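PDB 2O3I: DUF917 domain-containing protein from Chromobacterium violaceum, which is of unknown function but belongs to the S-methyl thiohydantoin desulfurase-like (DUF917) family, whose N- and C-terminal domains it contains. Local coordinates for residues V104-S109 and V115-V120. The protein carries 2 engineered substitutions. Sequence-based numbering, arbitrary orientation.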
ATOM      1  N   VAL A 104       0.888 -14.074  21.693  1.00 23.42           N
ATOM      2  CA  VAL A 104       1.372 -12.907  20.964  1.00 23.56           C
ATOM      3  C   VAL A 104       2.864 -12.883  21.240  1.00 21.82           C
ATOM      4  O   VAL A 104       3.328 -13.522  22.182  1.00 21.31           O
ATOM      5  CB  VAL A 104       0.744 -11.578  21.460  1.00 23.76           C
ATOM      6  CG1 VAL A 104      -0.660 -11.436  20.915  1.00 26.29           C
ATOM      7  CG2 VAL A 104       0.730 -11.536  22.981  1.00 26.29           C
ATOM      8  N   VAL A 105       3.622 -12.170  20.418  1.00 20.44           N
ATOM      9  CA  VAL A 105       5.057 -12.102  20.626  1.00 21.38           C
ATOM     10  C   VAL A 105       5.615 -10.806  20.032  1.00 22.70           C
ATOM     11  O   VAL A 105       5.210 -10.382  18.945  1.00 22.55           O
ATOM     12  CB  VAL A 105       5.765 -13.361  20.009  1.00 19.80           C
ATOM     13  CG1 VAL A 105       5.512 -13.426  18.510  1.00 18.86           C
ATOM     14  CG2 VAL A 105       7.263 -13.341  20.317  1.00 16.55           C
ATOM     15  N   ALA A 106       6.522 -10.164  20.767  1.00 21.95           N
ATOM     16  CA  ALA A 106       7.126  -8.920  20.303  1.00 24.07           C
ATOM     17  C   ALA A 106       7.979  -9.231  19.085  1.00 23.43           C
ATOM     18  O   ALA A 106       8.546 -10.310  18.977  1.00 23.80           O
ATOM     19  CB  ALA A 106       7.995  -8.304  21.398  1.00 21.76           C
ATOM     20  N   PRO A 107       8.078  -8.286  18.147  1.00 22.65           N
ATOM     21  CA  PRO A 107       8.897  -8.569  16.971  1.00 21.50           C
ATOM     22  C   PRO A 107      10.391  -8.550  17.285  1.00 22.70           C
ATOM     23  O   PRO A 107      11.167  -9.317  16.714  1.00 20.98           O
ATOM     24  CB  PRO A 107       8.497  -7.458  16.004  1.00 20.41           C
ATOM     25  CG  PRO A 107       8.196  -6.305  16.927  1.00 23.08           C
ATOM     26  CD  PRO A 107       7.413  -6.974  18.039  1.00 22.26           C
ATOM     27  N   GLU A 108      10.773  -7.681  18.218  1.00 23.87           N
ATOM     28  CA  GLU A 108      12.169  -7.478  18.601  1.00 24.60           C
ATOM     29  C   GLU A 108      12.281  -7.004  20.052  1.00 24.37           C
ATOM     30  O   GLU A 108      11.275  -6.835  20.738  1.00 23.14           O
ATOM     31  CB  GLU A 108      12.775  -6.409  17.687  1.00 22.35           C
ATOM     32  CG  GLU A 108      11.834  -5.215  17.503  1.00 24.79           C
ATOM     33  CD  GLU A 108      12.436  -4.069  16.713  1.00 26.27           C
ATOM     34  OE1 GLU A 108      13.120  -4.327  15.704  1.00 27.09           O
ATOM     35  OE2 GLU A 108      12.210  -2.902  17.095  1.00 26.28           O
ATOM     36  N   SER A 109      13.515  -6.796  20.509  1.00 24.92           N
ATOM     37  CA  SER A 109      13.764  -6.309  21.864  1.00 24.44           C
ATOM     38  C   SER A 109      13.823  -4.791  21.854  1.00 22.83           C
ATOM     39  O   SER A 109      14.607  -4.202  21.116  1.00 23.58           O
ATOM     40  CB  SER A 109      15.089  -6.845  22.410  1.00 23.81           C
ATOM     41  OG  SER A 109      14.963  -8.182  22.848  1.00 23.81           O
ATOM     42  N   VAL A 115       6.218  -4.231  25.861  1.00 25.32           N
ATOM     43  CA  VAL A 115       5.090  -3.528  26.466  1.00 23.32           C
ATOM     44  C   VAL A 115       3.816  -3.725  25.642  1.00 23.33           C
ATOM     45  O   VAL A 115       2.791  -4.165  26.167  1.00 20.59           O
ATOM     46  CB  VAL A 115       5.399  -2.010  26.604  1.00 25.39           C
ATOM     47  CG1 VAL A 115       4.204  -1.266  27.199  1.00 23.90           C
ATOM     48  CG2 VAL A 115       6.625  -1.816  27.490  1.00 25.04           C
ATOM     49  N   VAL A 116       3.889  -3.416  24.350  1.00 22.63           N
ATOM     50  CA  VAL A 116       2.744  -3.570  23.464  1.00 20.66           C
ATOM     51  C   VAL A 116       2.218  -5.011  23.504  1.00 20.08           C
ATOM     52  O   VAL A 116       1.032  -5.242  23.722  1.00 19.24           O
ATOM     53  CB  VAL A 116       3.116  -3.156  22.001  1.00 23.47           C
ATOM     54  CG1 VAL A 116       2.016  -3.575  21.018  1.00 19.55           C
ATOM     55  CG2 VAL A 116       3.314  -1.634  21.927  1.00 19.63           C
ATOM     56  N   ALA A 117       3.101  -5.980  23.308  1.00 18.75           N
ATOM     57  CA  ALA A 117       2.690  -7.377  23.333  1.00 19.66           C
ATOM     58  C   ALA A 117       2.006  -7.716  24.655  1.00 21.65           C
ATOM     59  O   ALA A 117       0.979  -8.403  24.674  1.00 23.12           O
ATOM     60  CB  ALA A 117       3.900  -8.292  23.122  1.00 16.74           C
ATOM     61  N   SER A 118       2.579  -7.238  25.756  1.00 20.04           N
ATOM     62  CA  SER A 118       2.021  -7.501  27.069  1.00 20.90           C
ATOM     63  C   SER A 118       0.614  -6.919  27.226  1.00 20.71           C
ATOM     64  O   SER A 118      -0.299  -7.583  27.714  1.00 21.03           O
ATOM     65  CB  SER A 118       2.945  -6.930  28.146  1.00 21.62           C
ATOM     66  OG  SER A 118       4.190  -7.612  28.161  1.00 24.80           O
ATOM     67  N   LEU A 119       0.443  -5.674  26.810  1.00 19.34           N
ATOM     68  CA  LEU A 119      -0.843  -5.024  26.924  1.00 19.75           C
ATOM     69  C   LEU A 119      -1.892  -5.715  26.062  1.00 19.76           C
ATOM     70  O   LEU A 119      -3.047  -5.855  26.477  1.00 19.19           O
ATOM     71  CB  LEU A 119      -0.718  -3.543  26.547  1.00 17.65           C
ATOM     72  CG  LEU A 119       0.190  -2.708  27.461  1.00 19.10           C
ATOM     73  CD1 LEU A 119       0.198  -1.257  26.991  1.00 15.48           C
ATOM     74  CD2 LEU A 119      -0.295  -2.810  28.909  1.00 16.45           C
ATOM     75  N   VAL A 120      -1.491  -6.154  24.870  1.00 17.88           N
ATOM     76  CA  VAL A 120      -2.413  -6.831  23.972  1.00 18.76           C
ATOM     77  C   VAL A 120      -2.860  -8.177  24.554  1.00 21.47           C
ATOM     78  O   VAL A 120      -4.046  -8.521  24.501  1.00 20.35           O
ATOM     79  CB  VAL A 120      -1.779  -7.046  22.582  1.00 18.45           C
ATOM     80  CG1 VAL A 120      -2.676  -7.938  21.733  1.00 14.75           C
ATOM     81  CG2 VAL A 120      -1.574  -5.699  21.888  1.00 13.73           C
TER
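Ala-117 sets its methyl group down on the chain at Val-105 and Ala-106, a small side chain that lets the helix backbone come close to the strand. Ala-117 CB lies 4.0 Å from Ala-106 N and 4.3 Å from Val-105 C, so the methyl rests on the peptide group that links those two residues. The CA atoms of Ala-106 and Ala-117 are 5.6 Å apart, a spacing that suits two alanines, whose single methyls meet at 4.4 Å between Ala-106 CB and Ala-117 CB.

One turn further along the helix the packing is between branched side chains. Val-104 and Val-120 both direct their CB atoms into the interface, and their CG1 methyls meet at 4.1 Å, the two side chains lying at a slant to one another. In Val-120, CG1 is anti to the backbone N (chi1 171°), the rotamer that carries this methyl to Val-104. The other branch of Val-104, CG2, comes within 3.6 Å of Ala-117 O, a van der Waals contact of a methyl with a carbonyl oxygen of the helix.

The union is thus made by van der Waals contact. Valine suits both positions: beta-branching favours the extended backbone of Val-104, and on the helix Val-120 offers a compact apolar surface that also touches Val-84 and Ala-87 of helix 81-96. Val-105 points to the other side of the strand, while the backbone of Val-104 pairs with Ala-127 and Val-129. All five touching residues are buried. Because helix 111-124 follows strand 101-105 and leads into its parallel neighbour 127-129, it packs on the sheet as the connecting helix of a beta-alpha-beta crossover within the N-terminal S-Me-THD-like domain.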